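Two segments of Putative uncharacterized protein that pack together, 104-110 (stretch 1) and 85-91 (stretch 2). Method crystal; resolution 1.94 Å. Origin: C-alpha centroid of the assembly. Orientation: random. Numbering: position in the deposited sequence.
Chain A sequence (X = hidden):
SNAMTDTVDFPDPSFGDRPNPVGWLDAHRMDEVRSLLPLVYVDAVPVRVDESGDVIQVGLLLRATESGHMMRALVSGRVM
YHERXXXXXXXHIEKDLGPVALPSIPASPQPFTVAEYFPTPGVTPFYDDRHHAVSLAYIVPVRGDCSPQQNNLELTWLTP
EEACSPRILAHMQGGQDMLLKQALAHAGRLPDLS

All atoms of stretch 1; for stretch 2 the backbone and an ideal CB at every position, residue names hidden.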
# COMPACT_ATOMS: atom_id res chain seq x y z
N SER A 104 -10.45 7.42 -13.10
CA SER A 104 -10.76 7.29 -11.68
C SER A 104 -9.50 7.55 -10.86
O SER A 104 -8.71 6.64 -10.62
CB SER A 104 -11.31 5.91 -11.37
OG SER A 104 -12.57 5.73 -11.98
N ILE A 105 -9.31 8.80 -10.46
CA ILE A 105 -8.18 9.15 -9.60
C ILE A 105 -8.37 8.48 -8.25
O ILE A 105 -9.43 8.56 -7.66
CB ILE A 105 -8.07 10.67 -9.42
CG1 ILE A 105 -8.15 11.38 -10.78
CG2 ILE A 105 -6.76 11.05 -8.72
CD1 ILE A 105 -6.98 11.08 -11.73
N PRO A 106 -7.33 7.79 -7.76
CA PRO A 106 -7.51 7.06 -6.50
C PRO A 106 -7.78 8.04 -5.38
O PRO A 106 -7.22 9.13 -5.36
CB PRO A 106 -6.15 6.39 -6.27
CG PRO A 106 -5.40 6.52 -7.54
CD PRO A 106 -5.93 7.73 -8.23
N ALA A 107 -8.65 7.64 -4.47
CA ALA A 107 -8.94 8.43 -3.29
C ALA A 107 -7.65 8.59 -2.49
O ALA A 107 -7.40 9.64 -1.90
CB ALA A 107 -9.99 7.76 -2.48
N SER A 108 -6.84 7.54 -2.50
CA SER A 108 -5.59 7.49 -1.74
C SER A 108 -4.36 8.03 -2.47
O SER A 108 -4.08 7.63 -3.61
CB SER A 108 -5.27 6.06 -1.36
OG SER A 108 -4.04 6.01 -0.65
N PRO A 109 -3.59 8.90 -1.79
CA PRO A 109 -2.32 9.41 -2.31
C PRO A 109 -1.20 8.37 -2.30
O PRO A 109 -0.12 8.65 -2.81
CB PRO A 109 -1.99 10.56 -1.36
CG PRO A 109 -2.66 10.21 -0.09
CD PRO A 109 -3.94 9.53 -0.51
N GLN A 110 -1.44 7.18 -1.76
CA GLN A 110 -0.40 6.16 -1.74
C GLN A 110 -0.17 5.58 -3.14
O GLN A 110 -1.05 4.94 -3.69
CB GLN A 110 -0.77 5.01 -0.81
CG GLN A 110 0.36 3.98 -0.69
CD GLN A 110 -0.02 2.80 0.18
OE1 GLN A 110 -1.15 2.31 0.11
NE2 GLN A 110 0.91 2.34 1.00
N UNK A 85 -0.65 16.60 -6.11
CA UNK A 85 -0.30 15.44 -6.92
C UNK A 85 -1.50 14.87 -7.67
O UNK A 85 -1.42 14.62 -8.86
CB UNK A 85 0.32 14.36 -6.04
N UNK A 86 -2.62 14.70 -6.96
CA UNK A 86 -3.81 14.11 -7.56
C UNK A 86 -4.31 14.99 -8.71
O UNK A 86 -4.88 14.48 -9.67
CB UNK A 86 -4.91 13.92 -6.51
N UNK A 87 -4.05 16.29 -8.61
CA UNK A 87 -4.41 17.26 -9.65
C UNK A 87 -3.46 17.18 -10.85
O UNK A 87 -3.88 17.33 -12.00
CB UNK A 87 -4.40 18.68 -9.07
N UNK A 88 -2.18 16.99 -10.57
CA UNK A 88 -1.21 16.71 -11.63
C UNK A 88 -1.63 15.45 -12.38
O UNK A 88 -1.44 15.35 -13.59
CB UNK A 88 0.20 16.55 -11.06
N UNK A 89 -2.22 14.49 -11.67
CA UNK A 89 -2.68 13.27 -12.31
C UNK A 89 -3.78 13.61 -13.30
O UNK A 89 -3.78 13.18 -14.45
CB UNK A 89 -3.17 12.26 -11.27
N UNK A 90 -4.74 14.39 -12.82
CA UNK A 90 -5.85 14.81 -13.66
C UNK A 90 -5.34 15.53 -14.90
O UNK A 90 -5.73 15.23 -16.03
CB UNK A 90 -6.81 15.71 -12.88
N UNK A 91 -4.44 16.48 -14.68
CA UNK A 91 -3.89 17.29 -15.75
C UNK A 91 -3.18 16.45 -16.79
O UNK A 91 -3.27 16.71 -17.98
CB UNK A 91 -2.93 18.33 -15.18

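The backbone angles of 85-91 are helical throughout, and amide-to-carbonyl bonds four residues back confirm it, for instance N of 89 to O of 85 at 2.9 Å. Stretch 1 has no regular secondary structure.

Position 85 has an ideal CB with no atom of stretch 1 within 5.5 Å. This contact therefore sets little constraint beyond compatibility with a helix. The residue is Val85, which makes no contact here.

Position 86 is the most informative. Its CA lies 6.9 Å from the CA of Ile105, the closest such pair, and its CA-to-CB bond points toward stretch 1. The ideal CB is 4.1 Å from Ile105 CG2 and 5.4 Å from Pro106 O. Beyond the isoleucine methyl lie the carbonyls of Pro106 and Ala107, which call for a donor. A short apolar residue could cover the methyl, and glutamine or lysine could offer a donor, but a long side chain with several N-H groups suits both features best. The residue is Arg86. Its CB packs 4.0 Å from Ile105 CG2, and with chi1 at p and chi2 at t the chain carries its guanidinium to the carbonyls. Arg86 NH1 donates to Ala107 O at 2.9 Å with an angle of 150°, though the place of that oxygen is less sure; Arg86 NH2 makes a weak bond to Pro106 O at 3.1 Å and 133°. Ala107 O lies at the guanidinium edge, as does Pro109 CD, 3.7 Å from Arg86 NH1.

Position 87 points away and its ideal CB meets nothing, so polar residues are well tolerated. It is Asp87, whose carboxylate bonds just outside the stretches.

Position 88 is likewise out of reach, leaving the choice open; it is Ala88.

Position 89, one turn after 86, points toward stretch 1, its ideal CB 4.0 Å from Ile105 CD1. An apolar side chain is expected: leucine, methionine, isoleucine or valine. The residue is Leu89, in the m,t rotamer, which brings CD1 to 3.9 Å from Ile105 CG2 and 4.4 Å from Pro106 CD.

Position 90 points sideways, its ideal CB 4.8 Å from Ile105 CD1. A modest apolar group such as valine, isoleucine or alanine could flank the isoleucine. It is Val90; CG2 reaches 3.8 Å from Ile105 CG1, so Ile105 touches 86, 89 and 90 alike.

Position 91 is out of reach and unconstrained by stretch 1. It is Arg91, with NE and NH2 bonded just outside the stretches.

Stretch 2 (85-91) VRDALVR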
# COMPACT_ATOMS: atom_id res chain seq x y z
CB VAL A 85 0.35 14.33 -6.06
CG1 VAL A 85 0.60 13.06 -6.89
CG2 VAL A 85 1.66 14.82 -5.48
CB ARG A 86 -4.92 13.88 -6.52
CG ARG A 86 -5.54 15.13 -5.93
CD ARG A 86 -6.60 14.76 -4.87
NE ARG A 86 -6.04 13.89 -3.82
CZ ARG A 86 -6.38 12.62 -3.61
NH1 ARG A 86 -5.80 11.94 -2.63
NH2 ARG A 86 -7.30 12.03 -4.36
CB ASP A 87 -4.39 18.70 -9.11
CG ASP A 87 -5.52 18.98 -8.14
OD1 ASP A 87 -6.61 18.39 -8.30
OD2 ASP A 87 -5.32 19.82 -7.23
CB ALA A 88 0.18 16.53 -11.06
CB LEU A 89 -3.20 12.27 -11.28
CG LEU A 89 -2.16 11.57 -10.41
CD1 LEU A 89 -2.89 10.77 -9.36
CD2 LEU A 89 -1.25 10.67 -11.27
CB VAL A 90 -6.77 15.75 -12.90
CG1 VAL A 90 -7.79 16.35 -13.83
CG2 VAL A 90 -7.45 15.02 -11.74
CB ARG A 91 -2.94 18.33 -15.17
CG ARG A 91 -2.33 19.24 -16.19
CD ARG A 91 -1.61 20.40 -15.53
NE ARG A 91 -0.53 19.94 -14.66
CZ ARG A 91 0.69 19.67 -15.09
NH1 ARG A 91 0.98 19.79 -16.38
NH2 ARG A 91 1.61 19.26 -14.23
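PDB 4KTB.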